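Local coordinates for protein deacylase (Burkholderia multivorans, PDB 5THW) that probably hydrolyses N-carbamoyl-L-amino acids as a two-zinc enzyme of the peptidase M20 family, and here binds N-(aminocarbonyl)-beta-alanine, at residues A207-I212 against H379-L384; R235-T240 against V306-P311; G111-G116 against V406-P411; A96-T101 against G200-H205. All coordinates share one frame; numbering follows the deposited sequence.

Contact 1 of 4, residues A207-I212 against H379-L384. With ZN (zinc ion), chain E.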
loop_
_atom_site.group_PDB
_atom_site.type_symbol
_atom_site.label_atom_id
_atom_site.label_comp_id
_atom_site.label_asym_id
_atom_site.label_seq_id
_atom_site.Cartn_x
_atom_site.Cartn_y
_atom_site.Cartn_z
ATOM N N ALA A 207 29.822 -22.759 -19.605
ATOM C CA ALA A 207 28.842 -21.683 -19.604
ATOM C C ALA A 207 29.515 -20.357 -19.274
ATOM O O ALA A 207 30.356 -20.288 -18.374
ATOM C CB ALA A 207 27.720 -21.965 -18.601
ATOM N N PHE A 208 29.134 -19.305 -20.005
ATOM C CA PHE A 208 29.619 -17.951 -19.756
ATOM C C PHE A 208 28.464 -16.966 -19.866
ATOM O O PHE A 208 27.675 -17.038 -20.810
ATOM C CB PHE A 208 30.713 -17.544 -20.750
ATOM C CG PHE A 208 31.929 -18.425 -20.725
ATOM C CD1 PHE A 208 32.955 -18.187 -19.823
ATOM C CD2 PHE A 208 32.070 -19.462 -21.637
ATOM C CE1 PHE A 208 34.085 -18.987 -19.809
ATOM C CE2 PHE A 208 33.197 -20.265 -21.630
ATOM C CZ PHE A 208 34.207 -20.027 -20.715
ATOM N N GLU A 209 28.390 -16.014 -18.938
ATOM C CA GLU A 209 27.361 -14.978 -18.976
ATOM C C GLU A 209 28.004 -13.597 -18.991
ATOM O O GLU A 209 28.816 -13.276 -18.117
ATOM C CB GLU A 209 26.397 -15.111 -17.794
ATOM C CG GLU A 209 25.280 -14.078 -17.821
ATOM C CD GLU A 209 24.115 -14.450 -16.923
ATOM O OE1 GLU A 209 23.188 -13.624 -16.777
ATOM O OE2 GLU A 209 24.125 -15.567 -16.365
ATOM N N LEU A 210 27.662 -12.798 -20.002
ATOM C CA LEU A 210 28.106 -11.412 -20.115
ATOM C C LEU A 210 27.054 -10.484 -19.510
ATOM O O LEU A 210 25.859 -10.646 -19.773
ATOM C CB LEU A 210 28.362 -11.069 -21.585
ATOM C CG LEU A 210 28.724 -9.642 -21.989
ATOM C CD1 LEU A 210 30.065 -9.205 -21.402
ATOM C CD2 LEU A 210 28.752 -9.534 -23.503
ATOM N N HIS A 211 27.493 -9.525 -18.688
ATOM C CA HIS A 211 26.565 -8.681 -17.937
ATOM C C HIS A 211 27.229 -7.356 -17.581
ATOM O O HIS A 211 28.457 -7.276 -17.479
ATOM C CB HIS A 211 26.090 -9.390 -16.660
ATOM C CG HIS A 211 24.724 -8.974 -16.205
ATOM N ND1 HIS A 211 24.484 -7.783 -15.550
ATOM C CD2 HIS A 211 23.523 -9.585 -16.323
ATOM C CE1 HIS A 211 23.195 -7.685 -15.278
ATOM N NE2 HIS A 211 22.589 -8.763 -15.741
ATOM N N ILE A 212 26.408 -6.312 -17.406
ATOM C CA ILE A 212 26.910 -5.067 -16.821
ATOM C C ILE A 212 27.096 -5.247 -15.316
ATOM O O ILE A 212 26.385 -6.026 -14.664
ATOM C CB ILE A 212 25.984 -3.871 -17.104
ATOM C CG1 ILE A 212 24.579 -4.151 -16.573
ATOM C CG2 ILE A 212 25.976 -3.530 -18.592
ATOM C CD1 ILE A 212 23.813 -2.907 -16.193
ATOM N N HIS A 379 22.818 -14.058 -10.889
ATOM C CA HIS A 379 22.630 -14.241 -12.313
ATOM C C HIS A 379 22.348 -15.713 -12.543
ATOM O O HIS A 379 22.630 -16.559 -11.689
ATOM C CB HIS A 379 23.859 -13.765 -13.106
ATOM C CG HIS A 379 24.288 -12.371 -12.758
ATOM N ND1 HIS A 379 23.603 -11.250 -13.178
ATOM C CD2 HIS A 379 25.341 -11.919 -12.035
ATOM C CE1 HIS A 379 24.208 -10.169 -12.718
ATOM N NE2 HIS A 379 25.269 -10.547 -12.026
ATOM N N ASP A 380 21.759 -16.006 -13.703
ATOM C CA ASP A 380 21.518 -17.393 -14.081
ATOM C C ASP A 380 22.807 -18.209 -14.082
ATOM O O ASP A 380 22.775 -19.425 -13.864
ATOM C CB ASP A 380 20.824 -17.421 -15.436
ATOM C CG ASP A 380 19.486 -16.677 -15.415
ATOM O OD1 ASP A 380 18.574 -17.084 -14.655
ATOM O OD2 ASP A 380 19.355 -15.665 -16.142
ATOM N N ALA A 381 23.951 -17.558 -14.321
ATOM C CA ALA A 381 25.240 -18.234 -14.233
ATOM C C ALA A 381 25.507 -18.767 -12.829
ATOM O O ALA A 381 26.274 -19.726 -12.667
ATOM C CB ALA A 381 26.359 -17.289 -14.660
ATOM N N CYS A 382 24.905 -18.156 -11.800
ATOM C CA CYS A 382 25.123 -18.631 -10.434
ATOM C C CYS A 382 24.544 -20.027 -10.229
ATOM O O CYS A 382 25.122 -20.841 -9.501
ATOM C CB CYS A 382 24.528 -17.649 -9.424
ATOM S SG CYS A 382 25.274 -15.994 -9.428
ATOM N N TYR A 383 23.388 -20.313 -10.835
ATOM C CA TYR A 383 22.830 -21.661 -10.779
ATOM C C TYR A 383 23.479 -22.594 -11.797
ATOM O O TYR A 383 23.734 -23.767 -11.492
ATOM C CB TYR A 383 21.310 -21.607 -10.961
ATOM C CG TYR A 383 20.580 -21.272 -9.676
ATOM C CD1 TYR A 383 21.128 -21.617 -8.443
ATOM C CD2 TYR A 383 19.362 -20.600 -9.686
ATOM C CE1 TYR A 383 20.476 -21.324 -7.260
ATOM C CE2 TYR A 383 18.694 -20.300 -8.500
ATOM C CZ TYR A 383 19.260 -20.664 -7.288
ATOM O OH TYR A 383 18.622 -20.379 -6.099
ATOM N N LEU A 384 23.760 -22.095 -13.003
ATOM C CA LEU A 384 24.424 -22.924 -14.005
ATOM C C LEU A 384 25.778 -23.429 -13.510
ATOM O O LEU A 384 26.193 -24.537 -13.867
ATOM C CB LEU A 384 24.584 -22.141 -15.305
ATOM C CG LEU A 384 23.311 -21.982 -16.132
ATOM C CD1 LEU A 384 23.620 -21.232 -17.413
ATOM C CD2 LEU A 384 22.668 -23.335 -16.419
HETATM ZN ZN ZN E . 20.541 -9.344 -14.770
HETATM O O HOH W 1 21.226 -11.500 -14.326
#
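Glu209 and His211 of strand 206-212 meet His379 and the N-terminal part of helix 380-384 in the catalytic-domain core of the M20 fold, beside a zinc ion. Strand and helix run nearly antiparallel, their axes 8.7 Å apart at closest approach, and every touching residue is buried.

Polar contacts centre on Glu209. Its CG is anti to the backbone N (chi1 -178°) and the chain stays extended beyond it, which carries the carboxylate to the backbone of Ala381. There Glu209 OE2 accepts a bent hydrogen bond from Ala381 N at 2.9 Å, received nearly along the C-O axis of OE2. Ala381 N thus holds one carboxylate oxygen, while Ser103 OG holds OE1. Asp380 OD2 stands near OE1, a like charge, and Asp380 OD1 is bonded to Ser161.

Apolar contact is thin: Ala207 CB reaches Leu384 CD1 at 4.3 Å, and Ala381 CB packs against Glu209 CB.

The two imidazoles meet at an oblique 49°, with His379 CE1 centred over one face of the His211 ring. Metal binding fixes that ring: NE2 lies 2.3 Å from the zinc, a site completed by His104, Asp115, the ligand and a water that His379 ND1 also contacts. In the ring plane, at its other nitrogen, His211 ND1 donates a nearly straight bond, 171° at the hydrogen, to Ile212 O.

Contact 2 of 4, residues R235-T240 against V306-P311. With URP (N-(aminocarbonyl)-beta-alanine), chain G.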
loop_
_atom_site.group_PDB
_atom_site.type_symbol
_atom_site.label_atom_id
_atom_site.label_comp_id
_atom_site.label_asym_id
_atom_site.label_seq_id
_atom_site.Cartn_x
_atom_site.Cartn_y
_atom_site.Cartn_z
ATOM N N ARG A 235 19.740 -14.037 0.640
ATOM C CA ARG A 235 18.621 -14.571 1.408
ATOM C C ARG A 235 17.464 -13.596 1.255
ATOM O O ARG A 235 17.624 -12.403 1.526
ATOM C CB ARG A 235 18.984 -14.725 2.890
ATOM C CG ARG A 235 19.759 -15.975 3.281
ATOM C CD ARG A 235 20.134 -15.890 4.765
ATOM N NE ARG A 235 21.203 -16.809 5.152
ATOM C CZ ARG A 235 21.046 -17.888 5.915
ATOM N NH1 ARG A 235 19.854 -18.200 6.409
ATOM N NH2 ARG A 235 22.093 -18.645 6.201
ATOM N N TRP A 236 16.321 -14.084 0.783
ATOM C CA TRP A 236 15.129 -13.265 0.599
ATOM C C TRP A 236 14.019 -13.734 1.531
ATOM O O TRP A 236 13.820 -14.939 1.728
ATOM C CB TRP A 236 14.627 -13.299 -0.850
ATOM C CG TRP A 236 15.521 -12.626 -1.848
ATOM C CD1 TRP A 236 16.824 -12.238 -1.665
ATOM C CD2 TRP A 236 15.185 -12.282 -3.197
ATOM N NE1 TRP A 236 17.310 -11.665 -2.817
ATOM C CE2 TRP A 236 16.327 -11.686 -3.773
ATOM C CE3 TRP A 236 14.031 -12.422 -3.976
ATOM C CZ2 TRP A 236 16.344 -11.226 -5.093
ATOM C CZ3 TRP A 236 14.049 -11.961 -5.280
ATOM C CH2 TRP A 236 15.198 -11.368 -5.824
ATOM N N TYR A 237 13.267 -12.776 2.060
ATOM C CA TYR A 237 12.232 -13.067 3.031
ATOM C C TYR A 237 10.921 -12.428 2.610
ATOM O O TYR A 237 10.888 -11.427 1.886
ATOM C CB TYR A 237 12.604 -12.552 4.437
ATOM C CG TYR A 237 13.919 -13.067 4.948
ATOM C CD1 TYR A 237 15.112 -12.477 4.552
ATOM C CD2 TYR A 237 13.972 -14.140 5.827
ATOM C CE1 TYR A 237 16.322 -12.941 5.011
ATOM C CE2 TYR A 237 15.181 -14.612 6.296
ATOM C CZ TYR A 237 16.358 -14.007 5.883
ATOM O OH TYR A 237 17.580 -14.464 6.337
ATOM N N GLU A 238 9.838 -13.035 3.073
ATOM C CA GLU A 238 8.510 -12.446 2.994
ATOM C C GLU A 238 7.968 -12.434 4.407
ATOM O O GLU A 238 7.933 -13.481 5.067
ATOM C CB GLU A 238 7.591 -13.227 2.048
ATOM C CG GLU A 238 7.910 -13.023 0.569
ATOM C CD GLU A 238 6.948 -13.770 -0.351
ATOM O OE1 GLU A 238 7.017 -13.573 -1.588
ATOM O OE2 GLU A 238 6.118 -14.549 0.171
ATOM N N ILE A 239 7.588 -11.257 4.883
ATOM C CA ILE A 239 7.070 -11.083 6.233
ATOM C C ILE A 239 5.676 -10.488 6.141
ATOM O O ILE A 239 5.423 -9.580 5.342
ATOM C CB ILE A 239 7.986 -10.194 7.102
ATOM C CG1 ILE A 239 9.374 -10.821 7.233
ATOM C CG2 ILE A 239 7.366 -9.947 8.480
ATOM C CD1 ILE A 239 10.361 -9.959 7.991
ATOM N N THR A 240 4.771 -11.012 6.953
ATOM C CA THR A 240 3.452 -10.425 7.126
ATOM C C THR A 240 3.264 -10.171 8.611
ATOM O O THR A 240 3.366 -11.102 9.418
ATOM C CB THR A 240 2.348 -11.343 6.592
ATOM O OG1 THR A 240 2.499 -11.516 5.174
ATOM C CG2 THR A 240 0.973 -10.727 6.869
ATOM N N VAL A 306 12.272 -8.665 2.459
ATOM C CA VAL A 306 13.619 -8.381 2.937
ATOM C C VAL A 306 14.624 -9.013 1.981
ATOM O O VAL A 306 14.455 -10.157 1.551
ATOM C CB VAL A 306 13.831 -8.896 4.380
ATOM C CG1 VAL A 306 15.289 -8.776 4.784
ATOM C CG2 VAL A 306 12.938 -8.121 5.373
ATOM N N ASP A 307 15.671 -8.261 1.660
ATOM C CA ASP A 307 16.736 -8.664 0.747
ATOM C C ASP A 307 18.052 -8.564 1.515
ATOM O O ASP A 307 18.455 -7.465 1.910
ATOM C CB ASP A 307 16.731 -7.756 -0.490
ATOM C CG ASP A 307 17.786 -8.137 -1.537
ATOM O OD1 ASP A 307 17.408 -8.338 -2.712
ATOM O OD2 ASP A 307 18.989 -8.225 -1.202
ATOM N N PHE A 308 18.692 -9.703 1.777
ATOM C CA PHE A 308 20.003 -9.747 2.416
ATOM C C PHE A 308 21.034 -10.306 1.440
ATOM O O PHE A 308 20.762 -11.275 0.719
ATOM C CB PHE A 308 19.994 -10.608 3.683
ATOM C CG PHE A 308 19.426 -9.925 4.897
ATOM C CD1 PHE A 308 19.312 -8.548 4.954
ATOM C CD2 PHE A 308 19.062 -10.670 6.011
ATOM C CE1 PHE A 308 18.794 -7.923 6.082
ATOM C CE2 PHE A 308 18.557 -10.054 7.144
ATOM C CZ PHE A 308 18.423 -8.674 7.179
ATOM N N ARG A 309 22.218 -9.700 1.408
ATOM C CA ARG A 309 23.304 -10.199 0.573
ATOM C C ARG A 309 24.631 -10.034 1.292
ATOM O O ARG A 309 24.831 -9.058 2.017
ATOM C CB ARG A 309 23.366 -9.480 -0.786
ATOM C CG ARG A 309 22.063 -9.502 -1.545
ATOM C CD ARG A 309 22.134 -8.817 -2.882
ATOM N NE ARG A 309 20.788 -8.562 -3.382
ATOM C CZ ARG A 309 20.446 -8.579 -4.664
ATOM N NH1 ARG A 309 21.358 -8.854 -5.592
ATOM N NH2 ARG A 309 19.188 -8.329 -5.015
ATOM N N HIS A 310 25.525 -11.003 1.107
ATOM C CA HIS A 310 26.898 -10.876 1.575
ATOM C C HIS A 310 27.755 -11.891 0.835
ATOM O O HIS A 310 27.259 -12.962 0.465
ATOM C CB HIS A 310 27.004 -11.084 3.093
ATOM C CG HIS A 310 28.243 -10.487 3.691
ATOM N ND1 HIS A 310 29.437 -11.172 3.772
ATOM C CD2 HIS A 310 28.479 -9.257 4.208
ATOM C CE1 HIS A 310 30.353 -10.393 4.322
ATOM N NE2 HIS A 310 29.798 -9.224 4.594
ATOM N N PRO A 311 29.027 -11.572 0.567
ATOM C CA PRO A 311 29.909 -12.558 -0.078
ATOM C C PRO A 311 30.353 -13.680 0.840
ATOM O O PRO A 311 30.871 -14.685 0.338
ATOM C CB PRO A 311 31.103 -11.711 -0.538
ATOM C CG PRO A 311 31.097 -10.530 0.376
ATOM C CD PRO A 311 29.650 -10.241 0.639
HETATM O O2 URP G . 19.795 -7.686 -11.522
HETATM C C2 URP G . 19.653 -8.841 -11.879
HETATM N N3 URP G . 19.402 -9.138 -13.147
HETATM N N1 URP G . 19.721 -9.841 -11.011
HETATM C C6 URP G . 18.523 -10.331 -10.349
HETATM C C5 URP G . 18.845 -11.123 -9.090
HETATM C C4 URP G . 19.363 -10.145 -8.067
HETATM O O42 URP G . 20.581 -10.172 -7.776
HETATM O O41 URP G . 18.554 -9.342 -7.552
#
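Trp236 and Asp307 face each other as a non-hydrogen-bonded antiparallel pair, flanked by the hydrogen-bonded pairs Arg235-Phe308 and Tyr237-Val306. Four backbone bonds set this register; Tyr237 N to Val306 O measures 2.9 Å.

Tyr237 can be followed outward. Its CB rests 3.9 Å from Val306 CB. With CG anti to the carbonyl carbon (chi1 -56°), the ring leans over strand 297-310, where CD1 touches Val306 CG1 at 3.7 Å. One atom further, CE1 meets Phe308 CD2 at 3.7 Å, the two ring planes being 73° apart. The tip, OH, is hydrogen-bonded to Asp320 of helix 313-334, which covers this side of the sheet.

On the other side stand Trp236, Asp307 and Arg309. Asp307 receives Arg309 side-on, NE reaching OD2 at 2.8 Å and NH2 reaching OD1, each on a syn lone pair. That salt bridge fixes the rotation of the guanidinium, whose NH1 and NH2 bond URP O42 and O41. O41 sits at the indole edge of Trp236, whose NE1 is bonded to Gln234. The two strands belong to the M20 dimerisation domain, where Arg309 binds the ligand carboxylate in a pocket to which His247 and Asn296 of the second subunit also contribute.

Contact 3 of 4, residues G111-G116 against V406-P411. With ZN (zinc ion), chain F; ZN (zinc ion), chain E; URP (N-(aminocarbonyl)-beta-alanine), chain G.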
loop_
_atom_site.group_PDB
_atom_site.type_symbol
_atom_site.label_atom_id
_atom_site.label_comp_id
_atom_site.label_asym_id
_atom_site.label_seq_id
_atom_site.Cartn_x
_atom_site.Cartn_y
_atom_site.Cartn_z
ATOM N N GLY A 111 13.468 -0.873 -15.064
ATOM C CA GLY A 111 14.653 -1.501 -15.614
ATOM C C GLY A 111 15.395 -0.625 -16.606
ATOM O O GLY A 111 14.855 0.316 -17.188
ATOM N N GLY A 112 16.682 -0.943 -16.778
ATOM C CA GLY A 112 17.511 -0.295 -17.769
ATOM C C GLY A 112 17.517 -1.043 -19.099
ATOM O O GLY A 112 16.935 -2.119 -19.254
ATOM N N ARG A 113 18.197 -0.440 -20.074
ATOM C CA ARG A 113 18.306 -0.966 -21.431
ATOM C C ARG A 113 19.395 -2.022 -21.586
ATOM O O ARG A 113 19.547 -2.560 -22.685
ATOM C CB ARG A 113 18.556 0.182 -22.417
ATOM C CG ARG A 113 17.350 1.090 -22.631
ATOM C CD ARG A 113 17.746 2.430 -23.236
ATOM N NE ARG A 113 18.775 3.071 -22.422
ATOM C CZ ARG A 113 19.926 3.539 -22.892
ATOM N NH1 ARG A 113 20.195 3.476 -24.194
ATOM N NH2 ARG A 113 20.802 4.086 -22.056
ATOM N N PHE A 114 20.164 -2.321 -20.535
ATOM C CA PHE A 114 21.294 -3.234 -20.637
ATOM C C PHE A 114 21.250 -4.409 -19.670
ATOM O O PHE A 114 21.853 -5.446 -19.965
ATOM C CB PHE A 114 22.606 -2.455 -20.438
ATOM C CG PHE A 114 22.778 -1.337 -21.430
ATOM C CD1 PHE A 114 23.361 -1.574 -22.668
ATOM C CD2 PHE A 114 22.283 -0.074 -21.161
ATOM C CE1 PHE A 114 23.489 -0.559 -23.598
ATOM C CE2 PHE A 114 22.408 0.947 -22.089
ATOM C CZ PHE A 114 23.011 0.705 -23.307
ATOM N N ASP A 115 20.533 -4.296 -18.557
ATOM C CA ASP A 115 20.417 -5.393 -17.605
ATOM C C ASP A 115 19.802 -6.616 -18.293
ATOM O O ASP A 115 18.678 -6.557 -18.799
ATOM C CB ASP A 115 19.559 -4.924 -16.425
ATOM C CG ASP A 115 19.471 -5.938 -15.290
ATOM O OD1 ASP A 115 20.077 -7.026 -15.369
ATOM O OD2 ASP A 115 18.762 -5.631 -14.307
ATOM N N GLY A 116 20.546 -7.722 -18.317
ATOM C CA GLY A 116 20.069 -8.960 -18.909
ATOM C C GLY A 116 20.137 -9.053 -20.427
ATOM O O GLY A 116 20.753 -9.972 -20.975
ATOM N N VAL A 406 17.913 5.211 -16.008
ATOM C CA VAL A 406 19.053 5.942 -16.561
ATOM C C VAL A 406 20.278 5.038 -16.651
ATOM O O VAL A 406 21.385 5.513 -16.926
ATOM C CB VAL A 406 19.392 7.199 -15.734
ATOM C CG1 VAL A 406 18.187 8.119 -15.621
ATOM C CG2 VAL A 406 19.951 6.818 -14.357
ATOM N N GLU A 407 20.100 3.741 -16.400
ATOM C CA GLU A 407 21.175 2.777 -16.599
ATOM C C GLU A 407 21.785 2.944 -17.987
ATOM O O GLU A 407 21.065 3.012 -18.990
ATOM C CB GLU A 407 20.636 1.360 -16.400
ATOM C CG GLU A 407 21.613 0.245 -16.698
ATOM C CD GLU A 407 20.937 -1.112 -16.713
ATOM O OE1 GLU A 407 20.643 -1.636 -15.617
ATOM O OE2 GLU A 407 20.664 -1.634 -17.819
ATOM N N ASP A 408 23.117 2.994 -18.045
ATOM C CA ASP A 408 23.809 3.330 -19.284
ATOM C C ASP A 408 25.151 2.618 -19.383
ATOM O O ASP A 408 25.815 2.349 -18.376
ATOM C CB ASP A 408 24.057 4.844 -19.399
ATOM C CG ASP A 408 24.109 5.329 -20.838
ATOM O OD1 ASP A 408 23.891 4.521 -21.763
ATOM O OD2 ASP A 408 24.411 6.524 -21.038
ATOM N N ALA A 409 25.554 2.349 -20.622
ATOM C CA ALA A 409 26.887 1.847 -20.903
ATOM C C ALA A 409 27.332 2.401 -22.250
ATOM O O ALA A 409 26.513 2.622 -23.148
ATOM C CB ALA A 409 26.925 0.314 -20.892
ATOM N N THR A 410 28.637 2.625 -22.383
ATOM C CA THR A 410 29.114 3.168 -23.643
ATOM C C THR A 410 29.190 2.070 -24.699
ATOM O O THR A 410 29.304 0.886 -24.369
ATOM C CB THR A 410 30.493 3.815 -23.477
ATOM O OG1 THR A 410 31.478 2.811 -23.196
ATOM C CG2 THR A 410 30.480 4.840 -22.349
ATOM N N PRO A 411 29.111 2.436 -25.978
ATOM C CA PRO A 411 29.329 1.434 -27.030
ATOM C C PRO A 411 30.670 0.726 -26.917
ATOM O O PRO A 411 30.774 -0.446 -27.298
ATOM C CB PRO A 411 29.229 2.259 -28.318
ATOM C CG PRO A 411 28.362 3.428 -27.938
ATOM C CD PRO A 411 28.700 3.742 -26.524
HETATM ZN ZN ZN F . 18.121 -6.855 -12.825
HETATM ZN ZN ZN E . 20.541 -9.344 -14.770
HETATM O O2 URP G . 19.795 -7.686 -11.522
HETATM C C2 URP G . 19.653 -8.841 -11.879
HETATM N N3 URP G . 19.402 -9.138 -13.147
HETATM N N1 URP G . 19.721 -9.841 -11.011
HETATM C C6 URP G . 18.523 -10.331 -10.349
HETATM C C5 URP G . 18.845 -11.123 -9.090
HETATM C C4 URP G . 19.363 -10.145 -8.067
HETATM O O42 URP G . 20.581 -10.172 -7.776
HETATM O O41 URP G . 18.554 -9.342 -7.552
HETATM O O HOH W 2 18.035 -2.540 -14.884
HETATM O O HOH W 3 18.640 2.397 -19.421
HETATM O O HOH W 4 22.796 4.814 -24.643
HETATM O O HOH W 1 21.226 -11.500 -14.326
#
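The two-zinc site of this M20 enzyme is bridged by Asp115, and Glu407 grips the turn that presents it. Glu407 OE2 accepts from two successive backbone nitrogens, Phe114 N and Asp115 N, each at 2.8 Å; the second comes on the syn side, somewhat out of the carboxylate plane. Anti to the backbone N (chi1 175°), Glu407 CG starts an extended chain that runs past Gly112, whose CA is 3.4 Å from Glu407 OE2, to the two nitrogens. OE1 is bonded to Ser402.

Further out, Arg113 NH2 forms a salt bridge with Asp408 OD1 at 3.1 Å, approached from above the carboxylate plane, and a longer bond to Glu407 O. Phe114 CE2 lies over one face of the guanidinium, and Glu407 O stands at the edge of the phenyl ring. Leu36 and Met37 of helix 29-39 also touch this ring.

Asp115 OD2 binds one zinc at 2.0 Å and OD1 the other at 2.4 Å. The ligand also spans the metals, through O2 and N3 respectively. Because Glu407 holds the backbone amide of Asp115 itself, it probably acts as a second-shell residue that helps position the bridging carboxylate, and any negative charge on it would probably add to the electrostatic field around the zincs.

Contact 4 of 4, residues A96-T101 against G200-H205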
loop_
_atom_site.group_PDB
_atom_site.type_symbol
_atom_site.label_atom_id
_atom_site.label_comp_id
_atom_site.label_asym_id
_atom_site.label_seq_id
_atom_site.Cartn_x
_atom_site.Cartn_y
_atom_site.Cartn_z
ATOM N N ALA A 96 28.058 -33.462 -29.229
ATOM C CA ALA A 96 28.867 -32.841 -28.193
ATOM C C ALA A 96 28.024 -31.962 -27.279
ATOM O O ALA A 96 27.013 -31.383 -27.687
ATOM C CB ALA A 96 29.989 -32.013 -28.822
ATOM N N ALA A 97 28.462 -31.869 -26.024
ATOM C CA ALA A 97 27.813 -30.998 -25.057
ATOM C C ALA A 97 28.034 -29.541 -25.453
ATOM O O ALA A 97 29.154 -29.156 -25.805
ATOM C CB ALA A 97 28.350 -31.251 -23.651
ATOM N N PRO A 98 26.999 -28.709 -25.405
ATOM C CA PRO A 98 27.145 -27.336 -25.890
ATOM C C PRO A 98 27.895 -26.444 -24.912
ATOM O O PRO A 98 27.914 -26.670 -23.699
ATOM C CB PRO A 98 25.693 -26.872 -26.060
ATOM C CG PRO A 98 24.943 -27.661 -25.041
ATOM C CD PRO A 98 25.623 -29.002 -24.966
ATOM N N VAL A 99 28.562 -25.445 -25.482
ATOM C CA VAL A 99 29.057 -24.296 -24.735
ATOM C C VAL A 99 27.984 -23.224 -24.829
ATOM O O VAL A 99 27.658 -22.765 -25.928
ATOM C CB VAL A 99 30.393 -23.790 -25.300
ATOM C CG1 VAL A 99 30.766 -22.453 -24.667
ATOM C CG2 VAL A 99 31.490 -24.817 -25.064
ATOM N N VAL A 100 27.417 -22.835 -23.689
ATOM C CA VAL A 100 26.241 -21.975 -23.707
ATOM C C VAL A 100 26.594 -20.619 -23.125
ATOM O O VAL A 100 27.453 -20.481 -22.247
ATOM C CB VAL A 100 25.040 -22.587 -22.951
ATOM C CG1 VAL A 100 24.904 -24.075 -23.270
ATOM C CG2 VAL A 100 25.135 -22.332 -21.451
ATOM N N THR A 101 25.925 -19.606 -23.652
ATOM C CA THR A 101 25.901 -18.273 -23.089
ATOM C C THR A 101 24.454 -17.830 -23.083
ATOM O O THR A 101 23.590 -18.463 -23.691
ATOM C CB THR A 101 26.753 -17.278 -23.884
ATOM O OG1 THR A 101 26.841 -16.054 -23.153
ATOM C CG2 THR A 101 26.110 -16.989 -25.230
ATOM N N GLY A 200 16.309 -28.900 -17.795
ATOM C CA GLY A 200 17.430 -29.516 -17.117
ATOM C C GLY A 200 17.648 -30.948 -17.551
ATOM O O GLY A 200 16.925 -31.510 -18.378
ATOM N N GLY A 201 18.680 -31.553 -16.973
ATOM C CA GLY A 201 19.018 -32.920 -17.304
ATOM C C GLY A 201 19.858 -33.082 -18.553
ATOM O O GLY A 201 20.139 -34.221 -18.948
ATOM N N ARG A 202 20.248 -31.986 -19.195
ATOM C CA ARG A 202 21.067 -32.004 -20.391
ATOM C C ARG A 202 22.468 -31.523 -20.054
ATOM O O ARG A 202 22.618 -30.448 -19.458
ATOM C CB ARG A 202 20.441 -31.118 -21.476
ATOM C CG ARG A 202 21.140 -31.168 -22.825
ATOM C CD ARG A 202 20.232 -30.604 -23.912
ATOM N NE ARG A 202 19.866 -29.203 -23.722
ATOM C CZ ARG A 202 20.467 -28.186 -24.332
ATOM N NH1 ARG A 202 20.056 -26.947 -24.110
ATOM N NH2 ARG A 202 21.470 -28.408 -25.176
ATOM N N PRO A 203 23.507 -32.280 -20.394
ATOM C CA PRO A 203 24.863 -31.877 -20.013
ATOM C C PRO A 203 25.321 -30.642 -20.774
ATOM O O PRO A 203 24.993 -30.445 -21.947
ATOM C CB PRO A 203 25.718 -33.099 -20.385
ATOM C CG PRO A 203 24.742 -34.225 -20.573
ATOM C CD PRO A 203 23.489 -33.585 -21.072
ATOM N N LEU A 204 26.097 -29.806 -20.087
ATOM C CA LEU A 204 26.680 -28.610 -20.676
ATOM C C LEU A 204 28.194 -28.690 -20.554
ATOM O O LEU A 204 28.716 -29.081 -19.506
ATOM C CB LEU A 204 26.172 -27.344 -19.979
ATOM C CG LEU A 204 24.659 -27.111 -19.968
ATOM C CD1 LEU A 204 24.322 -25.806 -19.241
ATOM C CD2 LEU A 204 24.061 -27.138 -21.361
ATOM N N HIS A 205 28.900 -28.327 -21.630
ATOM C CA HIS A 205 30.361 -28.377 -21.605
ATOM C C HIS A 205 30.947 -27.211 -20.819
ATOM O O HIS A 205 31.847 -27.396 -19.993
ATOM C CB HIS A 205 30.916 -28.394 -23.029
ATOM C CG HIS A 205 32.402 -28.558 -23.096
ATOM N ND1 HIS A 205 33.050 -29.673 -22.608
ATOM C CD2 HIS A 205 33.367 -27.755 -23.603
ATOM C CE1 HIS A 205 34.351 -29.548 -22.807
ATOM N NE2 HIS A 205 34.569 -28.394 -23.411
#
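Ala97 and His205 bring their backbones together with CA atoms 5.0 Å apart, the end-to-end directions of 97-100 and 202-205 differing by 80°. A single hydrogen bond joins the segments, from His205 N to Pro98 O at 2.8 Å. His205 CB sits 3.4 Å from Ala97 O. With CG anti to the backbone N (chi1 -175°), the His205 ring turns its edge to Val99 CG2, which lies in the ring plane 3.8 Å from CD2; its NE2 bonds Glu431, and His139 stacks on the ring. These segments lead into strands 99-103 and 206-212, parallel neighbours in the central sheet of the M20 catalytic domain, so the contact lies where the two strands begin. Leu204 CD2 is shared by two apolar partners: Val100 CG1 at 3.7 Å, where the two side chains cross at about a right angle, and Pro98 CG. Further back along 200-205, Arg202, bent at chi3, brings NH2 to within 3.6 Å of Pro98 CG, while its NH1 forms a salt bridge with Glu142.

Contacts 1, 2 and 3 are buried, whereas contact 4 is only partly so and lies away from the annotated sites. Contact 1 uses strand 206-212, and contact 4 the loop leading into it together with the start of the neighbouring strand 99-103; Phe208 N and O probably bond Val100 O and Thr101 OG1, linking the two. Contact 3 meets contact 1 at one zinc, with Ile212 CD1 also packed on Glu407 CD. Contact 2, its centre about 25 Å from that of contact 3, belongs to the other domain yet reaches the same ligand from its carboxylate end. Chemistry follows position: carboxylates and histidine near the metals, paired strands and a salt bridge in contact 2, mostly apolar packing in contact 4.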